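Pili retraction protein PilT (Thermus thermophilus, PDB 5FL3) probably hydrolyses ATP to power retraction of type IV pili, as a secretion-type ATPase of the P-loop NTPase class. Local coordinates at residues I166-F174 against E187-G198. Residues are numbered along the deposited sequence; the frame is centred on the assembly and turned at random.
Sequences ITIEDPIEF and EVGLDTDSFYTG
Glu187 reaches across to the turn that follows strand 164-169: its OE2 accepts a hydrogen bond from Ile172 N at 2.7 Å, and the donor sits 40° out of the carboxylate plane. CG lies anti to the backbone N (chi1 -152°) and the chain runs on extended, bringing OE2 beside CB of Pro171, which follows a cis peptide bond, while Ile172 CG1 packs against Glu187 CD at 3.7 Å. With alanine in place of Glu187 the Ile172 amide would probably lose this acceptor and the turn after the cis peptide be freer to shift. Next, Val188 N gives a nearly straight hydrogen bond (173°) to Glu169 O, closing the parallel pairing of the two strands at the edge of the mixed sheet; the Glu169 side chain lies about 7 Å from that of the ADP-binding Ser147. Val188 CB meets Asp170 CB at 3.8 Å, and a water bridges Val188 O and Asp170 OD1. Past the turn, Ser194 caps helix 195-202, its OG accepting from Thr197 N. Phe195 then brings its ring edge to Ile168 O, with CD1 3.5 Å from Ile168 CG2 and Val188 CG2 over one face, toward its rim. Gly198 lets the helix come close, its CA 3.6 Å from Ile168 CG1, where a CB would clash. The chemistry is thus divided: apolar packing seats the helix on Ile168, whereas backbone and carboxylate bonds fix the strand end and the turn beyond Glu169.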
loop_
_atom_site.group_PDB
_atom_site.type_symbol
_atom_site.label_atom_id
_atom_site.label_comp_id
_atom_site.label_asym_id
_atom_site.label_seq_id
_atom_site.Cartn_x
_atom_site.Cartn_y
_atom_site.Cartn_z
ATOM N N ILE A 166 13.546 -6.211 6.814
ATOM C CA ILE A 166 13.744 -4.802 7.139
ATOM C C ILE A 166 12.847 -3.934 6.271
ATOM O O ILE A 166 12.943 -3.943 5.041
ATOM C CB ILE A 166 15.211 -4.384 6.952
ATOM C CG1 ILE A 166 16.130 -5.361 7.707
ATOM C CG2 ILE A 166 15.432 -2.932 7.394
ATOM C CD1 ILE A 166 17.612 -5.057 7.541
ATOM N N THR A 167 11.957 -3.200 6.918
ATOM C CA THR A 167 11.008 -2.367 6.200
ATOM C C THR A 167 11.334 -0.892 6.443
ATOM O O THR A 167 11.788 -0.531 7.523
ATOM C CB THR A 167 9.528 -2.694 6.610
ATOM O OG1 THR A 167 9.177 -2.023 7.824
ATOM C CG2 THR A 167 9.344 -4.183 6.800
ATOM N N ILE A 168 11.142 -0.058 5.418
ATOM C CA ILE A 168 11.349 1.391 5.528
ATOM C C ILE A 168 10.073 2.085 5.065
ATOM O O ILE A 168 9.674 1.979 3.904
ATOM C CB ILE A 168 12.568 1.881 4.721
ATOM C CG1 ILE A 168 13.873 1.393 5.373
ATOM C CG2 ILE A 168 12.622 3.392 4.722
ATOM C CD1 ILE A 168 14.308 0.059 4.944
ATOM N N GLU A 169 9.426 2.772 5.997
ATOM C CA GLU A 169 8.012 3.118 5.859
ATOM C C GLU A 169 7.777 4.565 6.172
ATOM O O GLU A 169 8.446 5.141 7.041
ATOM C CB GLU A 169 7.131 2.251 6.779
ATOM C CG GLU A 169 7.123 0.783 6.384
ATOM C CD GLU A 169 6.259 -0.075 7.267
ATOM O OE1 GLU A 169 5.018 -0.040 7.088
ATOM O OE2 GLU A 169 6.831 -0.794 8.124
ATOM N N ASP A 170 6.803 5.134 5.464
ATOM C CA ASP A 170 6.447 6.528 5.639
ATOM C C ASP A 170 4.949 6.749 5.429
ATOM O O ASP A 170 4.520 7.073 4.313
ATOM C CB ASP A 170 7.252 7.402 4.674
ATOM C CG ASP A 170 7.020 8.876 4.898
ATOM O OD1 ASP A 170 6.421 9.233 5.936
ATOM O OD2 ASP A 170 7.459 9.682 4.055
ATOM N N PRO A 171 4.152 6.554 6.495
ATOM C CA PRO A 171 4.548 6.084 7.839
ATOM C C PRO A 171 4.370 4.553 8.000
ATOM O O PRO A 171 3.972 3.886 7.042
ATOM C CB PRO A 171 3.568 6.826 8.753
ATOM C CG PRO A 171 2.280 6.806 7.923
ATOM C CD PRO A 171 2.702 6.826 6.438
ATOM N N ILE A 172 4.639 4.007 9.182
ATOM C CA ILE A 172 4.332 2.592 9.429
ATOM C C ILE A 172 2.826 2.418 9.526
ATOM O O ILE A 172 2.196 3.048 10.374
ATOM C CB ILE A 172 4.971 2.050 10.724
ATOM C CG1 ILE A 172 6.488 2.113 10.646
ATOM C CG2 ILE A 172 4.532 0.613 10.960
ATOM C CD1 ILE A 172 7.161 1.717 11.905
ATOM N N GLU A 173 2.261 1.579 8.657
ATOM C CA GLU A 173 0.814 1.392 8.578
ATOM C C GLU A 173 0.375 0.164 9.370
ATOM O O GLU A 173 -0.693 0.152 9.972
ATOM C CB GLU A 173 0.355 1.272 7.112
ATOM C CG GLU A 173 0.596 2.521 6.219
ATOM C CD GLU A 173 -0.324 3.690 6.562
ATOM O OE1 GLU A 173 -1.216 3.502 7.435
ATOM O OE2 GLU A 173 -0.149 4.800 5.974
ATOM N N PHE A 174 1.213 -0.863 9.368
ATOM C CA PHE A 174 0.963 -2.099 10.107
ATOM C C PHE A 174 2.126 -2.424 11.029
ATOM O O PHE A 174 3.287 -2.276 10.635
ATOM C CB PHE A 174 0.739 -3.259 9.147
ATOM C CG PHE A 174 -0.560 -3.191 8.428
ATOM C CD1 PHE A 174 -1.701 -3.750 8.984
ATOM C CD2 PHE A 174 -0.651 -2.561 7.200
ATOM C CE1 PHE A 174 -2.904 -3.683 8.323
ATOM C CE2 PHE A 174 -1.849 -2.489 6.536
ATOM C CZ PHE A 174 -2.980 -3.047 7.096
ATOM N N GLU A 187 10.694 3.865 10.620
ATOM C CA GLU A 187 9.787 4.926 10.174
ATOM C C GLU A 187 10.578 6.144 9.702
ATOM O O GLU A 187 11.460 6.636 10.418
ATOM C CB GLU A 187 8.816 5.317 11.306
ATOM C CG GLU A 187 7.473 5.848 10.818
ATOM C CD GLU A 187 6.325 5.645 11.809
ATOM O OE1 GLU A 187 6.574 5.543 13.034
ATOM O OE2 GLU A 187 5.157 5.592 11.360
ATOM N N VAL A 188 10.272 6.610 8.492
ATOM C CA VAL A 188 10.933 7.781 7.923
ATOM C C VAL A 188 10.558 9.024 8.723
ATOM O O VAL A 188 9.384 9.251 9.013
ATOM C CB VAL A 188 10.553 7.988 6.448
ATOM C CG1 VAL A 188 11.008 9.347 5.970
ATOM C CG2 VAL A 188 11.126 6.853 5.569
ATOM N N GLY A 189 11.565 9.799 9.105
ATOM C CA GLY A 189 11.373 10.965 9.942
ATOM C C GLY A 189 11.640 10.702 11.418
ATOM O O GLY A 189 11.774 11.646 12.201
ATOM N N LEU A 190 11.693 9.430 11.807
ATOM C CA LEU A 190 11.876 9.065 13.217
ATOM C C LEU A 190 13.050 8.099 13.385
ATOM O O LEU A 190 14.002 8.370 14.123
ATOM C CB LEU A 190 10.589 8.433 13.786
ATOM C CG LEU A 190 9.268 9.185 13.570
ATOM C CD1 LEU A 190 8.025 8.260 13.696
ATOM C CD2 LEU A 190 9.188 10.331 14.562
ATOM N N ASP A 191 12.970 6.972 12.682
ATOM C CA ASP A 191 13.991 5.934 12.744
ATOM C C ASP A 191 15.140 6.153 11.768
ATOM O O ASP A 191 16.278 5.763 12.045
ATOM C CB ASP A 191 13.358 4.585 12.472
ATOM C CG ASP A 191 12.272 4.262 13.453
ATOM O OD1 ASP A 191 12.512 4.468 14.664
ATOM O OD2 ASP A 191 11.185 3.830 13.008
ATOM N N THR A 192 14.832 6.767 10.630
ATOM C CA THR A 192 15.795 6.977 9.556
ATOM C C THR A 192 15.314 8.172 8.763
ATOM O O THR A 192 14.105 8.435 8.742
ATOM C CB THR A 192 15.907 5.757 8.636
ATOM O OG1 THR A 192 17.087 5.857 7.842
ATOM C CG2 THR A 192 14.696 5.657 7.686
ATOM N N ASP A 193 16.229 8.886 8.110
ATOM C CA ASP A 193 15.887 10.133 7.412
ATOM C C ASP A 193 15.025 9.984 6.173
ATOM O O ASP A 193 14.177 10.820 5.913
ATOM C CB ASP A 193 17.158 10.888 7.041
ATOM C CG ASP A 193 17.889 11.398 8.265
ATOM O OD1 ASP A 193 17.196 11.731 9.253
ATOM O OD2 ASP A 193 19.138 11.441 8.265
ATOM N N SER A 194 15.224 8.920 5.410
ATOM C CA SER A 194 14.519 8.772 4.143
ATOM C C SER A 194 14.445 7.320 3.726
ATOM O O SER A 194 15.077 6.468 4.343
ATOM C CB SER A 194 15.209 9.581 3.040
ATOM O OG SER A 194 16.493 9.047 2.735
ATOM N N PHE A 195 13.692 7.054 2.661
ATOM C CA PHE A 195 13.705 5.748 2.013
ATOM C C PHE A 195 15.096 5.376 1.570
ATOM O O PHE A 195 15.505 4.222 1.710
ATOM C CB PHE A 195 12.771 5.716 0.815
ATOM C CG PHE A 195 11.332 5.769 1.194
ATOM C CD1 PHE A 195 10.796 4.813 2.056
ATOM C CD2 PHE A 195 10.507 6.771 0.705
ATOM C CE1 PHE A 195 9.457 4.861 2.421
ATOM C CE2 PHE A 195 9.172 6.832 1.065
ATOM C CZ PHE A 195 8.639 5.877 1.922
ATOM N N TYR A 196 15.826 6.355 1.045
ATOM C CA TYR A 196 17.154 6.081 0.531
ATOM C C TYR A 196 18.083 5.685 1.670
ATOM O O TYR A 196 18.751 4.657 1.589
ATOM C CB TYR A 196 17.731 7.278 -0.235
ATOM C CG TYR A 196 19.065 6.937 -0.852
ATOM C CD1 TYR A 196 19.137 6.218 -2.039
ATOM C CD2 TYR A 196 20.254 7.291 -0.227
ATOM C CE1 TYR A 196 20.360 5.869 -2.592
ATOM C CE2 TYR A 196 21.488 6.953 -0.780
ATOM C CZ TYR A 196 21.532 6.245 -1.959
ATOM O OH TYR A 196 22.750 5.906 -2.507
ATOM N N THR A 197 18.113 6.497 2.726
ATOM C CA THR A 197 18.929 6.225 3.913
ATOM C C THR A 197 18.630 4.849 4.483
ATOM O O THR A 197 19.525 4.071 4.826
ATOM C CB THR A 197 18.679 7.274 4.999
ATOM O OG1 THR A 197 19.136 8.541 4.521
ATOM C CG2 THR A 197 19.451 6.944 6.239
ATOM N N GLY A 198 17.344 4.560 4.582
ATOM C CA GLY A 198 16.919 3.287 5.106
ATOM C C GLY A 198 17.356 2.155 4.200
ATOM O O GLY A 198 17.860 1.148 4.687
HETATM O O HOH W 1 7.062 8.437 8.514
#